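Local coordinates for protein diguanylate cyclase with PAS/PAC sensor (Marinobacter aquaeolei, PDB 3H9W) that probably makes cyclic di-GMP from two GTP molecules through a GGDEF domain absent from this piece, which is the N-terminal PAS sensor domain, at residues P6-W11 against V96-G101; A25-P30 against H78-R83; H45-E50 against D69-H74; G63-A68 against V85-R90. All blocks are in the same frame, centred on the assembly; numbering follows the deposited sequence.

Interaction 1 of 4, residues P6-W11 against V96-G101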
# COMPACT_ATOMS: atom_id res chain seq x y z
N PRO A 6 5.75 2.80 -4.06
CA PRO A 6 5.61 1.35 -4.04
C PRO A 6 6.96 0.67 -3.89
O PRO A 6 7.98 1.20 -4.34
CB PRO A 6 4.96 1.05 -5.39
CG PRO A 6 5.60 2.08 -6.28
CD PRO A 6 5.54 3.34 -5.42
N TRP A 7 6.97 -0.48 -3.23
CA TRP A 7 8.21 -1.24 -3.05
C TRP A 7 7.90 -2.70 -2.74
O TRP A 7 6.78 -3.04 -2.35
CB TRP A 7 9.05 -0.64 -1.92
CG TRP A 7 8.35 -0.63 -0.60
CD1 TRP A 7 7.62 0.40 -0.07
CD2 TRP A 7 8.25 -1.72 0.32
NE1 TRP A 7 7.07 0.01 1.13
CE2 TRP A 7 7.43 -1.28 1.39
CE3 TRP A 7 8.76 -3.02 0.34
CZ2 TRP A 7 7.12 -2.10 2.47
CZ3 TRP A 7 8.45 -3.84 1.42
CH2 TRP A 7 7.63 -3.38 2.47
N LYS A 8 8.90 -3.54 -2.92
CA LYS A 8 8.79 -4.97 -2.66
C LYS A 8 10.15 -5.47 -2.23
O LYS A 8 11.18 -5.04 -2.76
CB LYS A 8 8.34 -5.73 -3.91
CG LYS A 8 8.18 -7.23 -3.68
CD LYS A 8 7.84 -7.96 -4.97
CE LYS A 8 7.59 -9.44 -4.72
NZ LYS A 8 7.25 -10.15 -5.98
N ILE A 9 10.15 -6.39 -1.27
CA ILE A 9 11.37 -6.98 -0.74
C ILE A 9 11.33 -8.50 -0.84
O ILE A 9 10.35 -9.13 -0.44
CB ILE A 9 11.57 -6.62 0.75
CG1 ILE A 9 11.95 -5.15 0.90
CG2 ILE A 9 12.65 -7.52 1.37
CD1 ILE A 9 13.37 -4.84 0.55
N ASN A 10 12.41 -9.09 -1.36
CA ASN A 10 12.51 -10.54 -1.47
C ASN A 10 12.90 -11.00 -0.07
O ASN A 10 13.97 -10.66 0.43
CB ASN A 10 13.61 -10.91 -2.48
CG ASN A 10 13.83 -12.41 -2.59
OD1 ASN A 10 14.29 -13.05 -1.65
ND2 ASN A 10 13.48 -12.97 -3.74
N TRP A 11 12.01 -11.75 0.58
CA TRP A 11 12.24 -12.22 1.93
C TRP A 11 13.52 -13.03 2.12
O TRP A 11 14.24 -12.84 3.10
CB TRP A 11 11.04 -13.05 2.40
CG TRP A 11 11.16 -13.55 3.81
CD1 TRP A 11 11.30 -14.85 4.21
CD2 TRP A 11 11.14 -12.76 5.00
NE1 TRP A 11 11.37 -14.92 5.58
CE2 TRP A 11 11.28 -13.65 6.09
CE3 TRP A 11 11.02 -11.39 5.26
CZ2 TRP A 11 11.30 -13.21 7.42
CZ3 TRP A 11 11.04 -10.95 6.58
CH2 TRP A 11 11.18 -11.87 7.65
N VAL A 96 6.80 -17.45 4.35
CA VAL A 96 6.97 -16.05 3.97
C VAL A 96 7.88 -15.98 2.74
O VAL A 96 8.99 -16.51 2.74
CB VAL A 96 7.60 -15.23 5.11
CG1 VAL A 96 7.82 -13.79 4.67
CG2 VAL A 96 6.69 -15.28 6.34
N GLU A 97 7.40 -15.32 1.69
CA GLU A 97 8.14 -15.22 0.45
C GLU A 97 8.59 -13.80 0.12
O GLU A 97 9.67 -13.59 -0.44
CB GLU A 97 7.28 -15.78 -0.68
CG GLU A 97 7.89 -15.68 -2.07
CD GLU A 97 7.04 -16.40 -3.09
OE1 GLU A 97 5.82 -16.10 -3.17
OE2 GLU A 97 7.58 -17.26 -3.82
N ALA A 98 7.77 -12.82 0.45
CA ALA A 98 8.13 -11.45 0.15
C ALA A 98 7.31 -10.46 0.96
O ALA A 98 6.35 -10.83 1.64
CB ALA A 98 7.95 -11.17 -1.33
N LEU A 99 7.73 -9.20 0.88
CA LEU A 99 7.06 -8.11 1.57
C LEU A 99 6.75 -7.09 0.47
O LEU A 99 7.63 -6.75 -0.32
CB LEU A 99 7.99 -7.49 2.61
CG LEU A 99 8.54 -8.42 3.69
CD1 LEU A 99 9.54 -7.67 4.56
CD2 LEU A 99 7.40 -8.97 4.54
N ILE A 100 5.52 -6.61 0.42
CA ILE A 100 5.10 -5.65 -0.59
C ILE A 100 4.32 -4.53 0.09
O ILE A 100 3.50 -4.79 0.96
CB ILE A 100 4.17 -6.29 -1.64
CG1 ILE A 100 2.89 -6.77 -0.96
CG2 ILE A 100 4.86 -7.48 -2.29
CD1 ILE A 100 1.72 -6.98 -1.90
N GLY A 101 4.55 -3.30 -0.32
CA GLY A 101 3.82 -2.22 0.30
C GLY A 101 4.08 -0.86 -0.29
O GLY A 101 4.50 -0.73 -1.44
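Trp7 lays its indole over the backbone of Gly101, the two residues facing each other in the antiparallel pairing of strands 5-10 and 96-105. Backbone bonds do the stitching. Trp7 and Gly101 form one hydrogen-bonded pair, Ile9 and Leu99 a second, and the shortest link runs from Ile9 N to Leu99 O at 2.7 Å. Past the end of its strand, Trp11 N still donates to Glu97 O (3.1 Å), from above that carbonyl's plane. Glu97 and Ala98 both face Val89 of the next strand, a classic beta bulge.

The aromatic contacts come next. Trp7 CG sits between the backbone N and the carbonyl carbon (chi1 59°). The indole lies over Gly101, whose CA makes a CH-pi contact with its five-membered ring, 4.2 Å from the centroid, and Trp7 CZ3 reaches Leu99 CB at 3.9 Å. An alanine at Trp7 would probably open a gap above Gly101 and leave Leu99 CB without its aromatic neighbour. Trp11 takes Val96 CG1 almost squarely on one face, 3.4 Å from the centroid of its five-membered ring, while Leu99 CD1 sits at the indole edge.

Aliphatic packing lines the Lys8 side. The extended Lys8 chain runs by Ile100, CG to CG2 3.6 Å, and its CE touches Ala98 CB; Ile100 also meets Ile100 of the second subunit.

A side chain on Gly101 would be pressed against Trp7 CZ2, so the close seat of the indole depends on a bare backbone there: hydrogen bonds set the register, and apolar and CH-pi contacts fill in on both faces along its length.

Interaction 2 of 4, residues A25-P30 against H78-R83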
# COMPACT_ATOMS: atom_id res chain seq x y z
N ALA A 25 12.85 11.69 -5.16
CA ALA A 25 12.37 13.05 -4.96
C ALA A 25 12.10 13.29 -3.48
O ALA A 25 12.37 14.38 -2.96
CB ALA A 25 11.09 13.28 -5.77
N LEU A 26 11.58 12.27 -2.80
CA LEU A 26 11.26 12.38 -1.39
C LEU A 26 12.48 12.35 -0.46
O LEU A 26 12.64 13.23 0.39
CB LEU A 26 10.29 11.27 -0.96
CG LEU A 26 9.84 11.33 0.51
CD1 LEU A 26 9.04 12.61 0.73
CD2 LEU A 26 8.99 10.12 0.86
N LEU A 27 13.33 11.34 -0.61
CA LEU A 27 14.50 11.22 0.26
C LEU A 27 15.87 11.56 -0.34
O LEU A 27 16.89 11.45 0.34
CB LEU A 27 14.53 9.80 0.85
CG LEU A 27 13.29 9.45 1.69
CD1 LEU A 27 13.44 8.03 2.23
CD2 LEU A 27 13.13 10.44 2.83
N GLY A 28 15.88 11.97 -1.60
CA GLY A 28 17.12 12.37 -2.25
C GLY A 28 18.12 11.32 -2.72
O GLY A 28 18.79 11.52 -3.72
N TRP A 29 18.24 10.21 -2.00
CA TRP A 29 19.19 9.18 -2.41
C TRP A 29 18.80 8.67 -3.79
O TRP A 29 17.62 8.61 -4.12
CB TRP A 29 19.18 8.00 -1.43
CG TRP A 29 19.22 8.36 0.03
CD1 TRP A 29 18.15 8.57 0.85
CD2 TRP A 29 20.39 8.52 0.85
NE1 TRP A 29 18.58 8.84 2.13
CE2 TRP A 29 19.95 8.82 2.16
CE3 TRP A 29 21.76 8.44 0.60
CZ2 TRP A 29 20.84 9.03 3.22
CZ3 TRP A 29 22.65 8.65 1.65
CH2 TRP A 29 22.18 8.95 2.95
N PRO A 30 19.80 8.32 -4.63
CA PRO A 30 19.47 7.81 -5.97
C PRO A 30 18.55 6.60 -5.82
O PRO A 30 18.75 5.77 -4.94
CB PRO A 30 20.84 7.42 -6.53
CG PRO A 30 21.77 8.38 -5.86
CD PRO A 30 21.26 8.39 -4.43
N HIS A 78 18.47 16.04 6.62
CA HIS A 78 17.26 16.29 7.39
C HIS A 78 16.36 15.06 7.40
O HIS A 78 16.54 14.13 6.62
CB HIS A 78 16.51 17.54 6.88
CG HIS A 78 15.64 17.30 5.69
ND1 HIS A 78 16.14 17.21 4.40
CD2 HIS A 78 14.29 17.19 5.58
CE1 HIS A 78 15.13 17.05 3.55
NE2 HIS A 78 14.00 17.04 4.24
N TYR A 79 15.38 15.07 8.30
CA TYR A 79 14.46 13.95 8.45
C TYR A 79 13.08 14.19 7.86
O TYR A 79 12.56 15.31 7.92
CB TYR A 79 14.32 13.61 9.94
CG TYR A 79 15.58 13.00 10.51
CD1 TYR A 79 15.97 11.72 10.14
CD2 TYR A 79 16.40 13.71 11.38
CE1 TYR A 79 17.14 11.16 10.61
CE2 TYR A 79 17.58 13.15 11.87
CZ TYR A 79 17.94 11.88 11.47
OH TYR A 79 19.10 11.31 11.92
N VAL A 80 12.50 13.14 7.28
CA VAL A 80 11.18 13.21 6.69
C VAL A 80 10.30 12.12 7.32
O VAL A 80 10.67 10.95 7.32
CB VAL A 80 11.22 12.98 5.16
CG1 VAL A 80 9.80 13.06 4.57
CG2 VAL A 80 12.13 13.99 4.50
N TRP A 81 9.15 12.53 7.85
CA TRP A 81 8.22 11.60 8.46
C TRP A 81 7.57 10.71 7.42
O TRP A 81 6.91 11.20 6.50
CB TRP A 81 7.14 12.36 9.23
CG TRP A 81 7.55 12.72 10.61
CD1 TRP A 81 7.96 13.94 11.06
CD2 TRP A 81 7.62 11.83 11.74
NE1 TRP A 81 8.26 13.88 12.40
CE2 TRP A 81 8.06 12.60 12.84
CE3 TRP A 81 7.34 10.47 11.92
CZ2 TRP A 81 8.24 12.04 14.12
CZ3 TRP A 81 7.51 9.91 13.19
CH2 TRP A 81 7.96 10.70 14.27
N ILE A 82 7.74 9.41 7.59
CA ILE A 82 7.20 8.44 6.66
C ILE A 82 6.40 7.34 7.35
O ILE A 82 6.67 6.98 8.50
CB ILE A 82 8.35 7.79 5.84
CG1 ILE A 82 8.79 8.75 4.73
CG2 ILE A 82 7.92 6.43 5.27
CD1 ILE A 82 9.81 8.18 3.77
N ARG A 83 5.39 6.85 6.66
CA ARG A 83 4.57 5.75 7.14
C ARG A 83 4.85 4.62 6.16
O ARG A 83 4.66 4.78 4.96
CB ARG A 83 3.07 6.09 7.11
CG ARG A 83 2.15 4.90 7.44
CD ARG A 83 0.74 5.37 7.80
NE ARG A 83 0.81 6.24 8.97
CZ ARG A 83 0.19 7.41 9.10
NH1 ARG A 83 -0.57 7.88 8.12
NH2 ARG A 83 0.39 8.13 10.19
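Val80 and Ile82, alternate residues of strand 79-90, turn their side chains to the last turn of helix 22-27, where Leu26 and Leu27 meet them. Along the strand the first to touch is Val80, and it serves both leucines. Its CG1, anti to the backbone N (chi1 -180°), lies 3.9 Å from Leu26 CD1, while its CB meets Leu27 CD2 at the same distance, 3.9 Å. Ile82 comes next and is met tip to tip by both leucines. Its CD1 approaches Leu26 CD2 at 3.6 Å and Leu27 CD1 at 3.9 Å, so one methyl touches the ends of both leucines.

Seen from the helix, each leucine spreads its two methyls, one to Val80 and one to Ile82. Leu26 has CG anti to its backbone N (chi1 -177°), whereas Leu27 has CG anti to its carbonyl carbon; the two chains leave the helix differently, yet both reach the same pair of partners. Behind them the chain leaves the helix at Gly28, with positive phi. The contact is wholly apolar and mostly buried; Trp34 covers Leu27 further on, and Tyr70 and Ala72 flank Ile82 on the neighbouring strand.

A short helix laid on one face of an antiparallel sheet through aliphatic side chains is part of the PAS fold, whose helices pack over the sheet to enclose its core.

Interaction 3 of 4, residues H45-E50 against D69-H74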
# COMPACT_ATOMS: atom_id res chain seq x y z
N HIS A 45 16.04 7.78 11.39
CA HIS A 45 16.42 8.51 12.60
C HIS A 45 16.93 7.51 13.64
O HIS A 45 16.38 6.41 13.77
CB HIS A 45 15.19 9.25 13.12
CG HIS A 45 15.49 10.22 14.22
ND1 HIS A 45 15.88 9.82 15.48
CD2 HIS A 45 15.46 11.58 14.25
CE1 HIS A 45 16.07 10.89 16.24
NE2 HIS A 45 15.82 11.96 15.52
N PRO A 46 17.99 7.87 14.39
CA PRO A 46 18.54 6.96 15.41
C PRO A 46 17.56 6.47 16.48
O PRO A 46 17.66 5.32 16.91
CB PRO A 46 19.71 7.77 16.00
CG PRO A 46 19.29 9.20 15.78
CD PRO A 46 18.72 9.15 14.38
N GLU A 47 16.63 7.32 16.90
CA GLU A 47 15.67 6.91 17.92
C GLU A 47 14.58 6.01 17.34
O GLU A 47 13.86 5.35 18.08
CB GLU A 47 15.04 8.14 18.59
CG GLU A 47 16.06 9.05 19.29
CD GLU A 47 15.41 10.07 20.21
OE1 GLU A 47 14.24 10.44 19.97
OE2 GLU A 47 16.08 10.52 21.17
N ASP A 48 14.46 5.99 16.02
CA ASP A 48 13.47 5.15 15.38
C ASP A 48 14.08 3.81 15.02
O ASP A 48 13.41 2.77 15.06
CB ASP A 48 12.88 5.85 14.14
CG ASP A 48 11.85 6.90 14.51
OD1 ASP A 48 11.09 6.66 15.48
OD2 ASP A 48 11.78 7.95 13.84
N GLN A 49 15.36 3.82 14.67
CA GLN A 49 16.04 2.57 14.33
C GLN A 49 15.96 1.69 15.56
O GLN A 49 15.97 0.47 15.46
CB GLN A 49 17.51 2.83 14.00
CG GLN A 49 17.75 3.79 12.85
CD GLN A 49 19.22 4.12 12.68
OE1 GLN A 49 19.88 4.54 13.64
NE2 GLN A 49 19.74 3.93 11.48
N GLU A 50 15.85 2.33 16.73
CA GLU A 50 15.77 1.64 18.02
C GLU A 50 14.54 0.76 18.23
O GLU A 50 14.50 -0.03 19.18
CB GLU A 50 15.84 2.67 19.16
CG GLU A 50 17.26 3.03 19.60
CD GLU A 50 17.31 4.19 20.60
OE1 GLU A 50 16.45 4.25 21.50
OE2 GLU A 50 18.23 5.03 20.48
N ASP A 69 5.41 4.29 11.69
CA ASP A 69 5.65 5.69 11.40
C ASP A 69 7.03 6.02 11.94
O ASP A 69 7.33 5.73 13.09
CB ASP A 69 4.61 6.58 12.11
CG ASP A 69 3.23 6.46 11.50
OD1 ASP A 69 2.99 5.52 10.72
OD2 ASP A 69 2.38 7.32 11.82
N TYR A 70 7.87 6.62 11.11
CA TYR A 70 9.21 6.98 11.55
C TYR A 70 9.81 8.11 10.72
O TYR A 70 9.28 8.49 9.66
CB TYR A 70 10.14 5.76 11.49
CG TYR A 70 10.19 5.13 10.12
CD1 TYR A 70 9.34 4.09 9.77
CD2 TYR A 70 11.05 5.63 9.14
CE1 TYR A 70 9.32 3.56 8.48
CE2 TYR A 70 11.05 5.10 7.84
CZ TYR A 70 10.18 4.07 7.53
OH TYR A 70 10.14 3.58 6.24
N ARG A 71 10.92 8.64 11.22
CA ARG A 71 11.62 9.71 10.55
C ARG A 71 12.68 9.10 9.65
O ARG A 71 13.63 8.48 10.12
CB ARG A 71 12.27 10.63 11.60
CG ARG A 71 11.25 11.44 12.39
CD ARG A 71 11.72 11.75 13.81
NE ARG A 71 11.73 10.56 14.66
CZ ARG A 71 12.06 10.58 15.95
NH1 ARG A 71 12.41 11.72 16.53
NH2 ARG A 71 12.06 9.46 16.66
N ALA A 72 12.48 9.26 8.34
CA ALA A 72 13.42 8.73 7.36
C ALA A 72 14.50 9.78 7.15
O ALA A 72 14.24 10.98 7.25
CB ALA A 72 12.70 8.44 6.03
N LEU A 73 15.70 9.32 6.85
CA LEU A 73 16.83 10.21 6.64
C LEU A 73 16.98 10.61 5.17
O LEU A 73 17.14 9.75 4.31
CB LEU A 73 18.12 9.53 7.11
CG LEU A 73 19.42 10.31 6.94
CD1 LEU A 73 19.37 11.57 7.79
CD2 LEU A 73 20.59 9.43 7.35
N HIS A 74 16.91 11.90 4.91
CA HIS A 74 17.07 12.42 3.55
C HIS A 74 18.58 12.45 3.31
O HIS A 74 19.35 12.57 4.26
CB HIS A 74 16.48 13.83 3.47
CG HIS A 74 16.47 14.39 2.08
ND1 HIS A 74 17.61 14.78 1.43
CD2 HIS A 74 15.44 14.64 1.23
CE1 HIS A 74 17.29 15.24 0.23
NE2 HIS A 74 15.98 15.17 0.09
O HOH W 1 11.72 10.51 19.37
O HOH W 2 8.13 7.09 15.29
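The guanidinium of Arg71 lies flat on the imidazole of His45, centres 3.8 Å apart and planes only 11° from parallel. His45 CG sits over the middle of the guanidinium, and Arg71 NH1 lies above the rim of the ring. At the edge of the guanidinium comes the carboxylate of Asp48; at the edge of the imidazole, in its plane, Glu47 N. This last is a capping bond, for His45 is the N-cap of helix 46-61 in the PAS fold and accepts from Glu47 N through ND1 (3.0 Å). The strand fixes the same turn: His45 N donates to Arg71 O at 2.8 Å.

Asp48 is gripped side-on, Arg71 NE to OD2 (2.7 Å) and NH2 to OD1, with carboxylate and guanidinium planes 66° apart. The bend of the arginine at chi3 (-71°) places NE for this salt bridge. Asp48 OD2 also accepts from the backbone Arg71 N (2.8 Å), which comes to the opposite face of the carboxylate from NE, and Trp51 NE1 donates to OD1. So many donors would be expected to keep the buried Asp48 ionised.

An alanine in place of Arg71 would probably leave Asp48 without its charged mate and uncover the imidazole face, though the backbone bonds to Asp48 and His45 could remain.

Beyond the stack, Trp81 packs on Arg71, and His45 also meets the ring of Tyr79. Two waters finish the network: one links Glu47 OE1 to Arg71 NH2, and the other donates to Asp48 OD1 and to Asp69 O, 2.7 Å from the latter.

Interaction 4 of 4, residues G63-A68 against V85-R90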
# COMPACT_ATOMS: atom_id res chain seq x y z
N GLY A 63 4.35 -13.37 9.68
CA GLY A 63 3.44 -13.25 8.55
C GLY A 63 2.28 -12.31 8.81
O GLY A 63 1.22 -12.42 8.18
N VAL A 64 2.47 -11.37 9.73
CA VAL A 64 1.42 -10.41 10.08
C VAL A 64 1.64 -9.05 9.43
O VAL A 64 2.69 -8.43 9.61
CB VAL A 64 1.35 -10.23 11.61
CG1 VAL A 64 0.30 -9.19 11.97
CG2 VAL A 64 1.03 -11.57 12.27
N ASP A 65 0.66 -8.56 8.68
CA ASP A 65 0.78 -7.26 8.04
C ASP A 65 0.98 -6.22 9.12
O ASP A 65 0.44 -6.36 10.21
CB ASP A 65 -0.48 -6.91 7.24
CG ASP A 65 -0.59 -7.71 5.98
OD1 ASP A 65 0.17 -8.70 5.83
OD2 ASP A 65 -1.43 -7.36 5.14
N HIS A 66 1.74 -5.19 8.82
CA HIS A 66 2.00 -4.16 9.81
C HIS A 66 2.31 -2.83 9.15
O HIS A 66 2.42 -2.74 7.93
CB HIS A 66 3.18 -4.59 10.69
CG HIS A 66 4.38 -5.02 9.91
ND1 HIS A 66 4.43 -6.21 9.22
CD2 HIS A 66 5.54 -4.38 9.64
CE1 HIS A 66 5.58 -6.29 8.57
NE2 HIS A 66 6.27 -5.19 8.81
N GLU A 67 2.46 -1.81 9.98
CA GLU A 67 2.80 -0.48 9.49
C GLU A 67 3.54 0.24 10.61
O GLU A 67 3.33 -0.05 11.78
CB GLU A 67 1.54 0.31 9.12
CG GLU A 67 0.67 0.70 10.29
CD GLU A 67 -0.48 1.60 9.89
OE1 GLU A 67 -1.36 1.14 9.14
OE2 GLU A 67 -0.50 2.78 10.32
N ALA A 68 4.42 1.18 10.24
CA ALA A 68 5.19 1.94 11.22
C ALA A 68 5.42 3.36 10.74
O ALA A 68 5.58 3.61 9.54
CB ALA A 68 6.54 1.25 11.47
N VAL A 85 3.84 0.90 5.10
CA VAL A 85 2.74 -0.06 5.22
C VAL A 85 3.16 -1.33 4.52
O VAL A 85 3.50 -1.30 3.34
CB VAL A 85 1.45 0.48 4.58
CG1 VAL A 85 0.32 -0.52 4.77
CG2 VAL A 85 1.09 1.82 5.21
N VAL A 86 3.10 -2.43 5.25
CA VAL A 86 3.57 -3.71 4.74
C VAL A 86 2.59 -4.87 4.71
O VAL A 86 1.93 -5.17 5.71
CB VAL A 86 4.78 -4.20 5.56
CG1 VAL A 86 5.39 -5.43 4.91
CG2 VAL A 86 5.81 -3.08 5.67
N HIS A 87 2.52 -5.52 3.56
CA HIS A 87 1.69 -6.70 3.39
C HIS A 87 2.68 -7.86 3.24
O HIS A 87 3.62 -7.76 2.46
CB HIS A 87 0.83 -6.61 2.14
CG HIS A 87 0.11 -7.89 1.83
ND1 HIS A 87 0.32 -8.59 0.66
CD2 HIS A 87 -0.77 -8.62 2.55
CE1 HIS A 87 -0.39 -9.70 0.69
NE2 HIS A 87 -1.07 -9.74 1.82
N VAL A 88 2.46 -8.94 3.99
CA VAL A 88 3.35 -10.11 3.92
C VAL A 88 2.77 -11.16 2.98
O VAL A 88 1.63 -11.58 3.14
CB VAL A 88 3.53 -10.75 5.31
CG1 VAL A 88 4.59 -11.84 5.23
CG2 VAL A 88 3.91 -9.70 6.33
N VAL A 89 3.57 -11.58 2.01
CA VAL A 89 3.16 -12.58 1.03
C VAL A 89 3.79 -13.94 1.33
O VAL A 89 4.99 -14.03 1.59
CB VAL A 89 3.57 -12.17 -0.40
CG1 VAL A 89 3.03 -13.17 -1.41
CG2 VAL A 89 3.08 -10.76 -0.69
N ARG A 90 2.98 -14.99 1.30
CA ARG A 90 3.45 -16.35 1.56
C ARG A 90 3.42 -17.16 0.26
O ARG A 90 2.58 -16.92 -0.60
CB ARG A 90 2.56 -17.03 2.60
CG ARG A 90 2.63 -16.37 3.96
CD ARG A 90 1.74 -17.06 4.98
NE ARG A 90 1.95 -16.49 6.30
CZ ARG A 90 1.34 -16.92 7.41
NH1 ARG A 90 0.48 -17.92 7.36
NH2 ARG A 90 1.61 -16.33 8.57
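His66 and Val86 sit side by side on one face of the sheet, their side chains pointing the same way. Val86 CB lies over the imidazole in a CH-pi contact, 3.9 Å from the ring centroid. His66 has CG between its backbone N and carbonyl carbon (chi1 51°). From there ND1 donates to Val64 O (2.8 Å) nearly in the ring plane, which fixes the rotation of the imidazole. Cys56, Gln59 and Ser60 of helix 46-61 also touch this ring.

Asp65 behaves differently. Its CG is anti to the carbonyl carbon (chi1 -73°), and OD1 takes the hydrogen of Val88 N at 2.9 Å, from above the carboxylate plane, so a side chain stands in where the regular backbone pairing stops. Asp65 OD2 comes to the edge of the His87 ring, 3.0 Å from CD2, with the two planes 87° apart. The His87 ring also meets that of Tyr18 of the second subunit.

Val88 packs its CG1 on Gly63 CA at 3.8 Å. The extended Arg90 chain carries NH2 to the same CA, and a side chain at Gly63 would clash with it. Gly63, at positive phi, closes helix 46-61 in a Schellman motif.

Backbone bonds join His66 and Val86 both ways, Val86 N to His66 O being 2.8 Å. Strands 66-73 and 79-90 thus form an antiparallel beta hairpin, one of the hairpins of the PAS sheet.

How the interactions relate
From the N terminus, strand 5-10 comes first, and interaction 1 closes the longest loop by pairing it with strand 96-105. Interactions 2, 3 and 4 all nest inside that loop. Interaction 2 joins helix 22-27 to strand 79-90 and encloses interaction 3, which ties the start of helix 46-61 to strand 66-73. Interaction 4 pairs strands 66-73 and 79-90, and crosses both 2 and 3 in the sequence. All four reach one antiparallel sheet. Interactions 1 and 4 touch through neighbouring strands and both reach the second subunit; interactions 2 and 3 meet around the other end of the sheet, where Arg83 forms a salt bridge with Asp69.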